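Local coordinates for protein extracellular invertase (Aspergillus kawachii, PDB 5XH8) that acts as a beta-fructofuranosidase with high transfructosylation activity, probably splitting sucrose and passing fructosyl groups on to build fructooligosaccharides such as 1-kestose, at residues A[37-42]-A[345-350]; A[270-275]-A[286-291]; A[314-319]-A[350-355]; A[369-374]-A[560-565]. All blocks are in the same frame, centred on the assembly; numbering follows the deposited sequence.

Contact 1 (A[37-42]-A[345-350]); sequences GQIGDP and YVWLSG
The indole of Trp347 lies against the backbone of Ile39, Gly40 and Asp41, and this one ring makes most of the contact. CG stands anti to the backbone N (chi1 179°), which sends the ring across to the other strand. There Gly40 C sits 3.6 Å above the ring plane, offset toward the rim, and Gly40 O comes to 3.4 Å from Trp347 CD1. Asp41 N rides over the ring centre on the same face; Ser349 CA covers the opposite one. Next to it Pro42 CD meets Trp347 CB at 3.7 Å, and Pro42 CG comes within 3.3 Å of Tyr345 O.

The other end is looser. The two strands, whose segment axes approach to 6.6 Å and run roughly antiparallel, do not pair directly; strand 366-385 of the same propeller sheet bonds to both. Here water 1 fills in, donating to Ile39 O and accepting from Gly350 N, each at 3.0 Å.

Ile39 O thus takes two donors, the water and Trp347 NE1 at 2.9 Å, the latter bent (140°) and 47° above the carbonyl plane. The indole N-H is thereby satisfied, and the bond, with main chain against both faces, should restrict the ring's rotation. Asp41 OD1 lies over the same face of the indole as Gly40 O, while OD2 bonds a bound glycerol, consistent with a sugar pocket at the heart of the propeller.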
loop_
_atom_site.group_PDB
_atom_site.type_symbol
_atom_site.label_atom_id
_atom_site.label_comp_id
_atom_site.label_asym_id
_atom_site.label_seq_id
_atom_site.Cartn_x
_atom_site.Cartn_y
_atom_site.Cartn_z
ATOM N N GLY A 37 -17.305 27.302 -7.752
ATOM C CA GLY A 37 -16.104 26.537 -8.038
ATOM C C GLY A 37 -16.349 25.377 -9.007
ATOM O O GLY A 37 -17.320 25.347 -9.765
ATOM N N GLN A 38 -15.450 24.414 -8.976
ATOM C CA GLN A 38 -15.348 23.413 -10.043
ATOM C C GLN A 38 -15.998 22.108 -9.594
ATOM O O GLN A 38 -15.888 21.708 -8.419
ATOM C CB GLN A 38 -13.863 23.185 -10.391
ATOM C CG GLN A 38 -13.599 22.329 -11.630
ATOM C CD GLN A 38 -13.404 20.859 -11.328
ATOM O OE1 GLN A 38 -13.661 20.371 -10.210
ATOM N NE2 GLN A 38 -12.930 20.133 -12.319
ATOM N N ILE A 39 -16.638 21.454 -10.556
ATOM C CA ILE A 39 -17.156 20.132 -10.404
ATOM C C ILE A 39 -16.457 19.209 -11.371
ATOM O O ILE A 39 -16.265 19.544 -12.572
ATOM C CB ILE A 39 -18.707 20.083 -10.529
ATOM C CG1 ILE A 39 -19.216 18.674 -10.151
ATOM C CG2 ILE A 39 -19.185 20.519 -11.926
ATOM C CD1 ILE A 39 -20.720 18.529 -10.069
ATOM N N GLY A 40 -16.088 18.034 -10.843
ATOM C CA GLY A 40 -15.496 16.961 -11.618
ATOM C C GLY A 40 -16.450 15.768 -11.674
ATOM O O GLY A 40 -17.655 15.941 -11.607
ATOM N N ASP A 41 -15.883 14.565 -11.766
ATOM C CA ASP A 41 -16.649 13.313 -11.936
ATOM C C ASP A 41 -17.712 13.199 -10.849
ATOM O O ASP A 41 -17.383 13.386 -9.660
ATOM C CB ASP A 41 -15.764 12.073 -11.758
ATOM C CG ASP A 41 -14.626 11.970 -12.746
ATOM O OD1 ASP A 41 -14.276 12.978 -13.389
ATOM O OD2 ASP A 41 -14.044 10.856 -12.844
ATOM N N PRO A 42 -18.966 12.876 -11.220
ATOM C CA PRO A 42 -19.887 12.481 -10.175
ATOM C C PRO A 42 -19.451 11.108 -9.611
ATOM O O PRO A 42 -18.760 10.359 -10.290
ATOM C CB PRO A 42 -21.225 12.397 -10.902
ATOM C CG PRO A 42 -20.844 11.995 -12.294
ATOM C CD PRO A 42 -19.559 12.718 -12.561
ATOM N N TYR A 345 -26.029 10.254 -13.673
ATOM C CA TYR A 345 -25.598 11.631 -13.883
ATOM C C TYR A 345 -24.331 11.629 -14.707
ATOM O O TYR A 345 -23.281 11.130 -14.277
ATOM C CB TYR A 345 -25.312 12.344 -12.551
ATOM C CG TYR A 345 -26.504 12.553 -11.673
ATOM C CD1 TYR A 345 -26.959 11.534 -10.831
ATOM C CD2 TYR A 345 -27.174 13.766 -11.650
ATOM C CE1 TYR A 345 -28.068 11.715 -10.021
ATOM C CE2 TYR A 345 -28.270 13.971 -10.840
ATOM C CZ TYR A 345 -28.725 12.943 -10.027
ATOM O OH TYR A 345 -29.814 13.123 -9.217
ATOM N N VAL A 346 -24.420 12.213 -15.885
ATOM C CA VAL A 346 -23.274 12.461 -16.745
ATOM C C VAL A 346 -22.608 13.790 -16.361
ATOM O O VAL A 346 -23.292 14.742 -16.035
ATOM C CB VAL A 346 -23.733 12.534 -18.211
ATOM C CG1 VAL A 346 -22.571 12.868 -19.157
ATOM C CG2 VAL A 346 -24.374 11.213 -18.619
ATOM N N TRP A 347 -21.282 13.839 -16.419
ATOM C CA TRP A 347 -20.533 15.067 -16.170
ATOM C C TRP A 347 -20.416 15.848 -17.471
ATOM O O TRP A 347 -20.109 15.265 -18.504
ATOM C CB TRP A 347 -19.120 14.726 -15.689
ATOM C CG TRP A 347 -18.164 15.848 -15.403
ATOM C CD1 TRP A 347 -18.423 16.996 -14.733
ATOM C CD2 TRP A 347 -16.773 15.885 -15.742
ATOM N NE1 TRP A 347 -17.287 17.749 -14.631
ATOM C CE2 TRP A 347 -16.256 17.094 -15.247
ATOM C CE3 TRP A 347 -15.912 15.013 -16.424
ATOM C CZ2 TRP A 347 -14.918 17.458 -15.402
ATOM C CZ3 TRP A 347 -14.585 15.376 -16.587
ATOM C CH2 TRP A 347 -14.098 16.585 -16.079
ATOM N N LEU A 348 -20.607 17.162 -17.394
ATOM C CA LEU A 348 -20.289 18.073 -18.498
ATOM C C LEU A 348 -19.154 18.967 -18.032
ATOM O O LEU A 348 -19.368 19.944 -17.292
ATOM C CB LEU A 348 -21.515 18.906 -18.893
ATOM C CG LEU A 348 -21.379 19.762 -20.179
ATOM C CD1 LEU A 348 -21.261 18.850 -21.385
ATOM C CD2 LEU A 348 -22.555 20.738 -20.355
ATOM N N SER A 349 -17.938 18.604 -18.428
ATOM C CA SER A 349 -16.773 19.390 -18.109
ATOM C C SER A 349 -16.918 20.810 -18.650
ATOM O O SER A 349 -17.331 21.006 -19.804
ATOM C CB SER A 349 -15.507 18.768 -18.706
ATOM O OG SER A 349 -14.420 19.686 -18.621
ATOM N N GLY A 350 -16.572 21.784 -17.821
ATOM C CA GLY A 350 -16.753 23.198 -18.164
ATOM C C GLY A 350 -15.657 23.793 -19.037
ATOM O O GLY A 350 -15.853 24.875 -19.587
HETATM O O HOH W 1 -15.625 20.991 -15.084
#

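Contact 2 (A[270-275]-A[286-291]); sequences IGTEGS and IHDMLW. With NA (sodium ion), chain B.
Ile270 to Gly274 and Ile286 to Leu290 pair as the two arms of an antiparallel beta hairpin, part of a blade sheet of the GH32 beta-propeller; the segment axes stand 4.8 Å apart at 154°.

Main-chain bonds come first. Ile270 with Leu290 and Thr272 with Asp288 are hydrogen-bonded pairs, each doubly linked, and Gly274 with Ile286 is a third, in which Gly274 N gives a firm bond at 2.8 Å and the return bond is weak. Gly271 with Met289 and Glu273 with His287 are the non-hydrogen-bonded pairs between them. Gly271 adds a CA-H...O contact to Asp288 O.

Among van der Waals contacts, Thr272 CG2 reaches Leu290 CD1 at 3.6 Å on the face that also bears Ile270 and Asp288, the two side chains crossing at about a right angle. On the other face Met289 is bent at chi2 and again at chi3 (-109°), which puts CE 3.3 Å from Ile270 O.

The polar side chains find their partners mostly outside the hairpin. Thr272 OG1, 3.4 Å from Asp288 CB, receives a bond from water 2 and is also held by Arg242 O, while Asp288 OD2 takes the backbone N of Arg242. Glu273 is bonded to Thr284 and Asn246.

Last is the metal. Gly315, Phe316 and Ser318 supply the remaining protein ligands of a sodium ion bound by His287 O at 2.3 Å; its water 3 accepts from Met289 N at 2.9 Å.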
loop_
_atom_site.group_PDB
_atom_site.type_symbol
_atom_site.label_atom_id
_atom_site.label_comp_id
_atom_site.label_asym_id
_atom_site.label_seq_id
_atom_site.Cartn_x
_atom_site.Cartn_y
_atom_site.Cartn_z
ATOM N N ILE A 270 -19.070 3.419 -19.451
ATOM C CA ILE A 270 -17.637 3.681 -19.305
ATOM C C ILE A 270 -17.270 4.932 -20.031
ATOM O O ILE A 270 -17.888 5.260 -21.033
ATOM C CB ILE A 270 -16.744 2.582 -19.917
ATOM C CG1 ILE A 270 -17.280 2.130 -21.285
ATOM C CG2 ILE A 270 -16.668 1.403 -18.981
ATOM C CD1 ILE A 270 -16.224 1.459 -22.114
ATOM N N GLY A 271 -16.251 5.613 -19.520
ATOM C CA GLY A 271 -15.518 6.606 -20.277
ATOM C C GLY A 271 -14.374 5.888 -20.974
ATOM O O GLY A 271 -13.747 5.002 -20.395
ATOM N N THR A 272 -14.088 6.264 -22.215
ATOM C CA THR A 272 -12.877 5.778 -22.874
ATOM C C THR A 272 -11.984 6.953 -23.231
ATOM O O THR A 272 -12.463 7.995 -23.690
ATOM C CB THR A 272 -13.182 4.900 -24.128
ATOM O OG1 THR A 272 -13.540 5.707 -25.249
ATOM C CG2 THR A 272 -14.271 3.940 -23.838
ATOM N N GLU A 273 -10.682 6.771 -22.994
ATOM C CA GLU A 273 -9.675 7.788 -23.236
ATOM C C GLU A 273 -9.010 7.517 -24.587
ATOM O O GLU A 273 -8.265 6.539 -24.738
ATOM C CB GLU A 273 -8.622 7.798 -22.126
ATOM C CG GLU A 273 -9.175 8.104 -20.744
ATOM C CD GLU A 273 -8.076 8.507 -19.781
ATOM O OE1 GLU A 273 -7.537 9.631 -19.943
ATOM O OE2 GLU A 273 -7.727 7.677 -18.915
ATOM N N GLY A 274 -9.300 8.395 -25.549
ATOM C CA GLY A 274 -8.799 8.297 -26.916
ATOM C C GLY A 274 -7.713 9.286 -27.270
ATOM O O GLY A 274 -7.422 10.250 -26.532
ATOM N N SER A 275 -7.113 9.030 -28.426
ATOM C CA SER A 275 -5.980 9.797 -28.911
ATOM C C SER A 275 -5.876 9.625 -30.412
ATOM O O SER A 275 -6.230 8.572 -30.916
ATOM C CB SER A 275 -4.708 9.249 -28.285
ATOM O OG SER A 275 -3.583 10.057 -28.586
ATOM N N ILE A 286 -9.726 12.583 -26.913
ATOM C CA ILE A 286 -11.126 12.194 -27.111
ATOM C C ILE A 286 -11.673 11.541 -25.834
ATOM O O ILE A 286 -11.141 10.534 -25.396
ATOM C CB ILE A 286 -11.257 11.187 -28.299
ATOM C CG1 ILE A 286 -10.580 11.734 -29.588
ATOM C CG2 ILE A 286 -12.713 10.847 -28.564
ATOM C CD1 ILE A 286 -11.181 13.037 -30.112
ATOM N N HIS A 287 -12.751 12.092 -25.268
ATOM C CA HIS A 287 -13.393 11.503 -24.092
ATOM C C HIS A 287 -14.769 10.992 -24.504
ATOM O O HIS A 287 -15.739 11.758 -24.522
ATOM C CB HIS A 287 -13.501 12.562 -22.975
ATOM C CG HIS A 287 -12.186 12.985 -22.384
ATOM N ND1 HIS A 287 -11.357 13.913 -22.986
ATOM C CD2 HIS A 287 -11.568 12.627 -21.230
ATOM C CE1 HIS A 287 -10.297 14.119 -22.219
ATOM N NE2 HIS A 287 -10.391 13.332 -21.160
ATOM N N ASP A 288 -14.865 9.705 -24.838
ATOM C CA ASP A 288 -16.143 9.089 -25.235
ATOM C C ASP A 288 -16.938 8.559 -24.036
ATOM O O ASP A 288 -16.372 7.848 -23.220
ATOM C CB ASP A 288 -15.904 7.914 -26.187
ATOM C CG ASP A 288 -15.493 8.346 -27.582
ATOM O OD1 ASP A 288 -15.704 9.530 -27.960
ATOM O OD2 ASP A 288 -14.950 7.465 -28.288
ATOM N N MET A 289 -18.239 8.893 -23.962
ATOM C CA MET A 289 -19.129 8.501 -22.871
ATOM C C MET A 289 -20.079 7.418 -23.371
ATOM O O MET A 289 -21.178 7.700 -23.890
ATOM C CB MET A 289 -19.917 9.688 -22.332
ATOM C CG MET A 289 -20.668 9.425 -21.028
ATOM S SD MET A 289 -19.662 8.663 -19.731
ATOM C CE MET A 289 -20.306 6.989 -19.645
ATOM N N LEU A 290 -19.637 6.176 -23.210
ATOM C CA LEU A 290 -20.299 5.011 -23.822
ATOM C C LEU A 290 -21.176 4.195 -22.868
ATOM O O LEU A 290 -20.977 4.202 -21.641
ATOM C CB LEU A 290 -19.238 4.099 -24.440
ATOM C CG LEU A 290 -18.211 4.695 -25.388
ATOM C CD1 LEU A 290 -17.232 3.623 -25.865
ATOM C CD2 LEU A 290 -18.895 5.337 -26.574
ATOM N N TRP A 291 -22.167 3.515 -23.454
ATOM C CA TRP A 291 -22.907 2.422 -22.806
ATOM C C TRP A 291 -22.708 1.153 -23.639
ATOM O O TRP A 291 -22.425 1.224 -24.850
ATOM C CB TRP A 291 -24.402 2.736 -22.628
ATOM C CG TRP A 291 -25.196 2.811 -23.936
ATOM C CD1 TRP A 291 -25.509 3.941 -24.623
ATOM C CD2 TRP A 291 -25.758 1.715 -24.686
ATOM N NE1 TRP A 291 -26.236 3.638 -25.748
ATOM C CE2 TRP A 291 -26.410 2.280 -25.821
ATOM C CE3 TRP A 291 -25.786 0.315 -24.509
ATOM C CZ2 TRP A 291 -27.073 1.493 -26.802
ATOM C CZ3 TRP A 291 -26.453 -0.482 -25.495
ATOM C CH2 TRP A 291 -27.077 0.124 -26.624
HETATM NA NA NA B . -17.603 13.034 -24.524
HETATM O O HOH W 2 -12.332 7.824 -26.682
HETATM O O HOH W 3 -19.048 11.320 -25.426
#

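Contact 3 (A[314-319]-A[350-355]); sequences WGFSSY and GDLFEQ. With NA (sodium ion), chain B.
Phe353 pushes the CZ end of its ring into the turn at Phe316 and Ser317, and has more surface covered here than any other residue. Its CE2 lies 3.4 Å from Phe316 O, which sits at the ring edge and in its plane, while CE1 meets Tyr319 CB at 3.7 Å, also near the plane. The Tyr319 ring is turned 84° from that of Phe353.

Phe316, with CG anti to the backbone N (chi1 -179°), crosses Leu352 at about a right angle, so that its CE1 touches Leu352 CD2 at 3.9 Å. Ser317 meets the same methyl, OG to CD2 3.5 Å, and its hydroxyl is joined to Leu352 N through water 4.

The turn under these rings is held by sodium, which takes Gly315 O and Ser318 O at 2.4 Å each and Phe316 O at a longer 2.9 Å. Phe316 O therefore serves the ion while lying beside the Phe353 ring. His287, the remaining protein ligand, stacks its ring on Phe353.

The turn leads into strand 318-326, the antiparallel neighbour of strand 341-348, and the loop 350-355 follows that second strand on the way to helix 361-364; the contact thus closes over one end of this strand pair, beside the hairpin of 265-274 and 286-298.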
loop_
_atom_site.group_PDB
_atom_site.type_symbol
_atom_site.label_atom_id
_atom_site.label_comp_id
_atom_site.label_asym_id
_atom_site.label_seq_id
_atom_site.Cartn_x
_atom_site.Cartn_y
_atom_site.Cartn_z
ATOM N N TRP A 314 -23.480 12.050 -26.421
ATOM C CA TRP A 314 -22.602 12.338 -27.560
ATOM C C TRP A 314 -21.776 13.611 -27.387
ATOM O O TRP A 314 -20.900 13.884 -28.214
ATOM C CB TRP A 314 -23.413 12.407 -28.888
ATOM C CG TRP A 314 -23.855 11.082 -29.428
ATOM C CD1 TRP A 314 -25.007 10.410 -29.126
ATOM C CD2 TRP A 314 -23.160 10.277 -30.376
ATOM N NE1 TRP A 314 -25.058 9.228 -29.813
ATOM C CE2 TRP A 314 -23.942 9.124 -30.596
ATOM C CE3 TRP A 314 -21.946 10.416 -31.066
ATOM C CZ2 TRP A 314 -23.551 8.115 -31.472
ATOM C CZ3 TRP A 314 -21.558 9.419 -31.938
ATOM C CH2 TRP A 314 -22.357 8.274 -32.128
ATOM N N GLY A 315 -22.034 14.396 -26.337
ATOM C CA GLY A 315 -21.273 15.633 -26.111
ATOM C C GLY A 315 -19.775 15.409 -26.022
ATOM O O GLY A 315 -19.309 14.444 -25.381
ATOM N N PHE A 316 -19.016 16.256 -26.703
ATOM C CA PHE A 316 -17.549 16.233 -26.617
ATOM C C PHE A 316 -17.105 16.341 -25.133
ATOM O O PHE A 316 -16.271 15.553 -24.687
ATOM C CB PHE A 316 -16.939 17.351 -27.480
ATOM C CG PHE A 316 -15.431 17.382 -27.479
ATOM C CD1 PHE A 316 -14.725 18.028 -26.440
ATOM C CD2 PHE A 316 -14.707 16.798 -28.513
ATOM C CE1 PHE A 316 -13.348 18.075 -26.434
ATOM C CE2 PHE A 316 -13.321 16.836 -28.511
ATOM C CZ PHE A 316 -12.643 17.485 -27.479
ATOM N N SER A 317 -17.739 17.248 -24.388
ATOM C CA SER A 317 -17.402 17.535 -22.991
ATOM C C SER A 317 -18.148 16.650 -21.979
ATOM O O SER A 317 -17.968 16.810 -20.773
ATOM C CB SER A 317 -17.647 19.030 -22.701
ATOM O OG SER A 317 -16.802 19.849 -23.514
ATOM N N SER A 318 -18.973 15.733 -22.473
ATOM C CA SER A 318 -19.734 14.803 -21.664
ATOM C C SER A 318 -18.909 13.578 -21.345
ATOM O O SER A 318 -18.331 13.000 -22.254
ATOM C CB SER A 318 -20.981 14.344 -22.416
ATOM O OG SER A 318 -21.826 15.431 -22.687
ATOM N N TYR A 319 -18.870 13.167 -20.071
ATOM C CA TYR A 319 -17.965 12.101 -19.626
ATOM C C TYR A 319 -18.271 11.606 -18.212
ATOM O O TYR A 319 -19.144 12.147 -17.543
ATOM C CB TYR A 319 -16.511 12.595 -19.708
ATOM C CG TYR A 319 -15.450 11.516 -19.799
ATOM C CD1 TYR A 319 -15.460 10.578 -20.847
ATOM C CD2 TYR A 319 -14.394 11.469 -18.883
ATOM C CE1 TYR A 319 -14.480 9.622 -20.953
ATOM C CE2 TYR A 319 -13.431 10.490 -18.967
ATOM C CZ TYR A 319 -13.465 9.571 -20.014
ATOM O OH TYR A 319 -12.523 8.565 -20.118
ATOM N N GLY A 350 -16.572 21.784 -17.821
ATOM C CA GLY A 350 -16.753 23.198 -18.164
ATOM C C GLY A 350 -15.657 23.793 -19.037
ATOM O O GLY A 350 -15.853 24.875 -19.587
ATOM N N ASP A 351 -14.501 23.119 -19.138
ATOM C CA ASP A 351 -13.320 23.720 -19.729
ATOM C C ASP A 351 -12.548 22.754 -20.638
ATOM O O ASP A 351 -11.312 22.770 -20.667
ATOM C CB ASP A 351 -12.418 24.278 -18.597
ATOM C CG ASP A 351 -11.976 23.213 -17.612
ATOM O OD1 ASP A 351 -12.259 22.013 -17.834
ATOM O OD2 ASP A 351 -11.371 23.581 -16.593
ATOM N N LEU A 352 -13.279 21.919 -21.373
ATOM C CA LEU A 352 -12.672 20.970 -22.304
ATOM C C LEU A 352 -11.630 20.085 -21.590
ATOM O O LEU A 352 -10.512 19.880 -22.078
ATOM C CB LEU A 352 -12.053 21.703 -23.513
ATOM C CG LEU A 352 -13.031 22.507 -24.382
ATOM C CD1 LEU A 352 -12.266 23.240 -25.480
ATOM C CD2 LEU A 352 -14.085 21.598 -24.979
ATOM N N PHE A 353 -12.017 19.563 -20.427
ATOM C CA PHE A 353 -11.116 18.745 -19.622
ATOM C C PHE A 353 -9.792 19.470 -19.361
ATOM O O PHE A 353 -8.727 18.911 -19.518
ATOM C CB PHE A 353 -10.920 17.381 -20.289
ATOM C CG PHE A 353 -12.209 16.738 -20.719
ATOM C CD1 PHE A 353 -12.982 16.028 -19.804
ATOM C CD2 PHE A 353 -12.658 16.857 -22.037
ATOM C CE1 PHE A 353 -14.170 15.445 -20.203
ATOM C CE2 PHE A 353 -13.841 16.262 -22.437
ATOM C CZ PHE A 353 -14.594 15.549 -21.525
ATOM N N GLU A 354 -9.916 20.746 -19.003
ATOM C CA GLU A 354 -8.794 21.644 -18.706
ATOM C C GLU A 354 -7.909 21.953 -19.907
ATOM O O GLU A 354 -6.745 22.247 -19.738
ATOM C CB GLU A 354 -7.984 21.128 -17.498
ATOM C CG GLU A 354 -8.924 20.846 -16.336
ATOM C CD GLU A 354 -8.260 20.413 -15.050
ATOM O OE1 GLU A 354 -7.031 20.449 -14.955
ATOM O OE2 GLU A 354 -9.007 20.063 -14.117
ATOM N N GLN A 355 -8.474 21.920 -21.108
ATOM C CA GLN A 355 -7.760 22.345 -22.327
ATOM C C GLN A 355 -8.213 23.727 -22.845
ATOM O O GLN A 355 -7.579 24.276 -23.736
ATOM C CB GLN A 355 -7.932 21.289 -23.431
ATOM C CG GLN A 355 -7.308 19.930 -23.122
ATOM C CD GLN A 355 -5.803 20.013 -22.907
ATOM O OE1 GLN A 355 -5.262 19.485 -21.944
ATOM N NE2 GLN A 355 -5.126 20.702 -23.801
HETATM NA NA NA B . -17.603 13.034 -24.524
HETATM O O HOH W 4 -16.154 21.956 -21.983
HETATM O O HOH W 3 -19.048 11.320 -25.426
#

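Contact 4 (A[369-374]-A[560-565]); sequences TLLLPR and ALSTWV
Leu371 and Ser562 mark the closest backbone approach, CA to CA 8.0 Å, between segments whose end-to-end directions are 167° apart. At that spacing they face each other through side chains, without pairing as strands. One belongs to the propeller, the other to the C-terminal beta-sandwich of the GH32 fold, so this buried contact is part of the interface between the two modules.

Leu371 CD1 rests on the Ser562 side chain, 3.4 Å from OG and 3.6 Å from CB. Farther on, Thr369 CG2 touches Trp564 CH2 at 3.7 Å and approaches the ring obliquely; the indole N-H is spent on Ser349 O.

Arg374 carries the polar half. Its chain is extended from CG to NE (chi2 171°, chi3 -176°), and the guanidinium arrives with one face over Ala560 CB, which is 3.3 Å from NH1. Glu552 forms a salt bridge to NH2 and Asp313 one to NH1, while Tyr554 OH takes NE. Three acceptors on three nitrogens should fix the orientation of the planar, buried group, and the two acids probably offset its charge. Asp313 OD2 also bonds Ser562 OG, tying the serine into the same network. That hydroxyl oxygen lies in the plane of the guanidinium, at its edge, 3.2 Å from Arg374 NH2.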
loop_
_atom_site.group_PDB
_atom_site.type_symbol
_atom_site.label_atom_id
_atom_site.label_comp_id
_atom_site.label_asym_id
_atom_site.label_seq_id
_atom_site.Cartn_x
_atom_site.Cartn_y
_atom_site.Cartn_z
ATOM N N THR A 369 -20.803 21.281 -14.797
ATOM C CA THR A 369 -22.070 20.882 -14.219
ATOM C C THR A 369 -22.235 19.390 -14.420
ATOM O O THR A 369 -21.525 18.803 -15.243
ATOM C CB THR A 369 -23.241 21.634 -14.882
ATOM O OG1 THR A 369 -24.458 21.359 -14.187
ATOM C CG2 THR A 369 -23.398 21.236 -16.339
ATOM N N LEU A 370 -23.148 18.783 -13.652
ATOM C CA LEU A 370 -23.681 17.491 -14.026
ATOM C C LEU A 370 -24.861 17.748 -14.942
ATOM O O LEU A 370 -25.528 18.798 -14.844
ATOM C CB LEU A 370 -24.162 16.697 -12.803
ATOM C CG LEU A 370 -23.143 16.404 -11.708
ATOM C CD1 LEU A 370 -23.680 15.355 -10.734
ATOM C CD2 LEU A 370 -21.820 15.959 -12.299
ATOM N N LEU A 371 -25.126 16.792 -15.820
ATOM C CA LEU A 371 -26.351 16.828 -16.626
ATOM C C LEU A 371 -27.565 16.362 -15.805
ATOM O O LEU A 371 -27.439 15.930 -14.641
ATOM C CB LEU A 371 -26.157 15.999 -17.887
ATOM C CG LEU A 371 -24.974 16.463 -18.751
ATOM C CD1 LEU A 371 -24.906 15.618 -20.018
ATOM C CD2 LEU A 371 -25.091 17.938 -19.100
ATOM N N LEU A 372 -28.756 16.508 -16.383
ATOM C CA LEU A 372 -29.979 16.111 -15.710
ATOM C C LEU A 372 -29.904 14.600 -15.356
ATOM O O LEU A 372 -29.364 13.813 -16.131
ATOM C CB LEU A 372 -31.200 16.323 -16.623
ATOM C CG LEU A 372 -31.489 17.735 -17.146
ATOM C CD1 LEU A 372 -32.533 17.633 -18.248
ATOM C CD2 LEU A 372 -31.905 18.641 -15.999
ATOM N N PRO A 373 -30.443 14.204 -14.197
ATOM C CA PRO A 373 -30.462 12.776 -13.894
ATOM C C PRO A 373 -31.226 12.047 -14.979
ATOM O O PRO A 373 -32.286 12.543 -15.415
ATOM C CB PRO A 373 -31.220 12.701 -12.564
ATOM C CG PRO A 373 -31.988 13.985 -12.468
ATOM C CD PRO A 373 -31.133 15.000 -13.171
ATOM N N ARG A 374 -30.708 10.898 -15.414
ATOM C CA ARG A 374 -31.333 10.120 -16.479
ATOM C C ARG A 374 -31.714 8.714 -15.975
ATOM O O ARG A 374 -30.919 8.044 -15.296
ATOM C CB ARG A 374 -30.412 10.004 -17.676
ATOM C CG ARG A 374 -30.183 11.325 -18.373
ATOM C CD ARG A 374 -29.110 11.309 -19.432
ATOM N NE ARG A 374 -28.954 12.678 -19.945
ATOM C CZ ARG A 374 -28.039 13.083 -20.819
ATOM N NH1 ARG A 374 -27.140 12.253 -21.320
ATOM N NH2 ARG A 374 -28.033 14.352 -21.191
ATOM N N ALA A 560 -28.973 11.127 -26.545
ATOM C CA ALA A 560 -28.659 12.361 -25.811
ATOM C C ALA A 560 -27.371 12.985 -26.295
ATOM O O ALA A 560 -26.377 12.289 -26.477
ATOM C CB ALA A 560 -28.588 12.108 -24.305
ATOM N N LEU A 561 -27.403 14.307 -26.477
ATOM C CA LEU A 561 -26.250 15.102 -26.892
ATOM C C LEU A 561 -26.289 16.435 -26.131
ATOM O O LEU A 561 -27.273 17.188 -26.247
ATOM C CB LEU A 561 -26.300 15.375 -28.384
ATOM C CG LEU A 561 -25.298 16.376 -28.991
ATOM C CD1 LEU A 561 -23.870 15.991 -28.739
ATOM C CD2 LEU A 561 -25.508 16.465 -30.492
ATOM N N SER A 562 -25.238 16.728 -25.366
ATOM C CA SER A 562 -25.232 17.905 -24.495
ATOM C C SER A 562 -23.984 18.741 -24.673
ATOM O O SER A 562 -22.904 18.219 -24.936
ATOM C CB SER A 562 -25.411 17.496 -23.032
ATOM O OG SER A 562 -26.426 16.523 -22.915
ATOM N N THR A 563 -24.136 20.049 -24.508
ATOM C CA THR A 563 -23.050 20.972 -24.785
ATOM C C THR A 563 -23.277 22.307 -24.102
ATOM O O THR A 563 -24.292 22.492 -23.419
ATOM C CB THR A 563 -22.856 21.155 -26.309
ATOM O OG1 THR A 563 -21.678 21.933 -26.566
ATOM C CG2 THR A 563 -24.095 21.845 -26.938
ATOM N N TRP A 564 -22.310 23.217 -24.274
ATOM C CA TRP A 564 -22.365 24.580 -23.751
ATOM C C TRP A 564 -22.831 25.559 -24.840
ATOM O O TRP A 564 -22.264 25.580 -25.940
ATOM C CB TRP A 564 -20.988 25.014 -23.233
ATOM C CG TRP A 564 -20.522 24.210 -22.067
ATOM C CD1 TRP A 564 -19.583 23.233 -22.076
ATOM C CD2 TRP A 564 -20.999 24.307 -20.721
ATOM N NE1 TRP A 564 -19.448 22.695 -20.809
ATOM C CE2 TRP A 564 -20.298 23.348 -19.958
ATOM C CE3 TRP A 564 -21.925 25.134 -20.078
ATOM C CZ2 TRP A 564 -20.522 23.165 -18.584
ATOM C CZ3 TRP A 564 -22.159 24.947 -18.698
ATOM C CH2 TRP A 564 -21.449 23.964 -17.972
ATOM N N VAL A 565 -23.859 26.345 -24.526
ATOM C CA VAL A 565 -24.356 27.381 -25.435
ATOM C C VAL A 565 -24.267 28.739 -24.744
ATOM O O VAL A 565 -25.204 29.203 -24.124
ATOM C CB VAL A 565 -25.761 27.061 -26.002
ATOM C CG1 VAL A 565 -25.642 25.976 -27.051
ATOM C CG2 VAL A 565 -26.764 26.655 -24.930
#

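From the N terminus, strand 37-47 opens contact 1, which closes some 300 residues later at 345-350. Inside that loop lies the short hairpin of contact 2, fully nested. The first half of contact 3, 314-319, also falls inside it, but its partner 350-355 runs on beyond, so contacts 1 and 3 cross and share Gly350. Contacts 2 and 3 follow in series, yet both supply ligands to one sodium ion. Contact 4 opens only after the others have closed and reaches forward to 560-565. Contacts 1 and 2 join propeller strands, contact 3 packs a loop on the turn leading into strand 318-326, and contact 4 joins the propeller to the C-terminal sandwich; strand 366-385 bonds to strand 341-348.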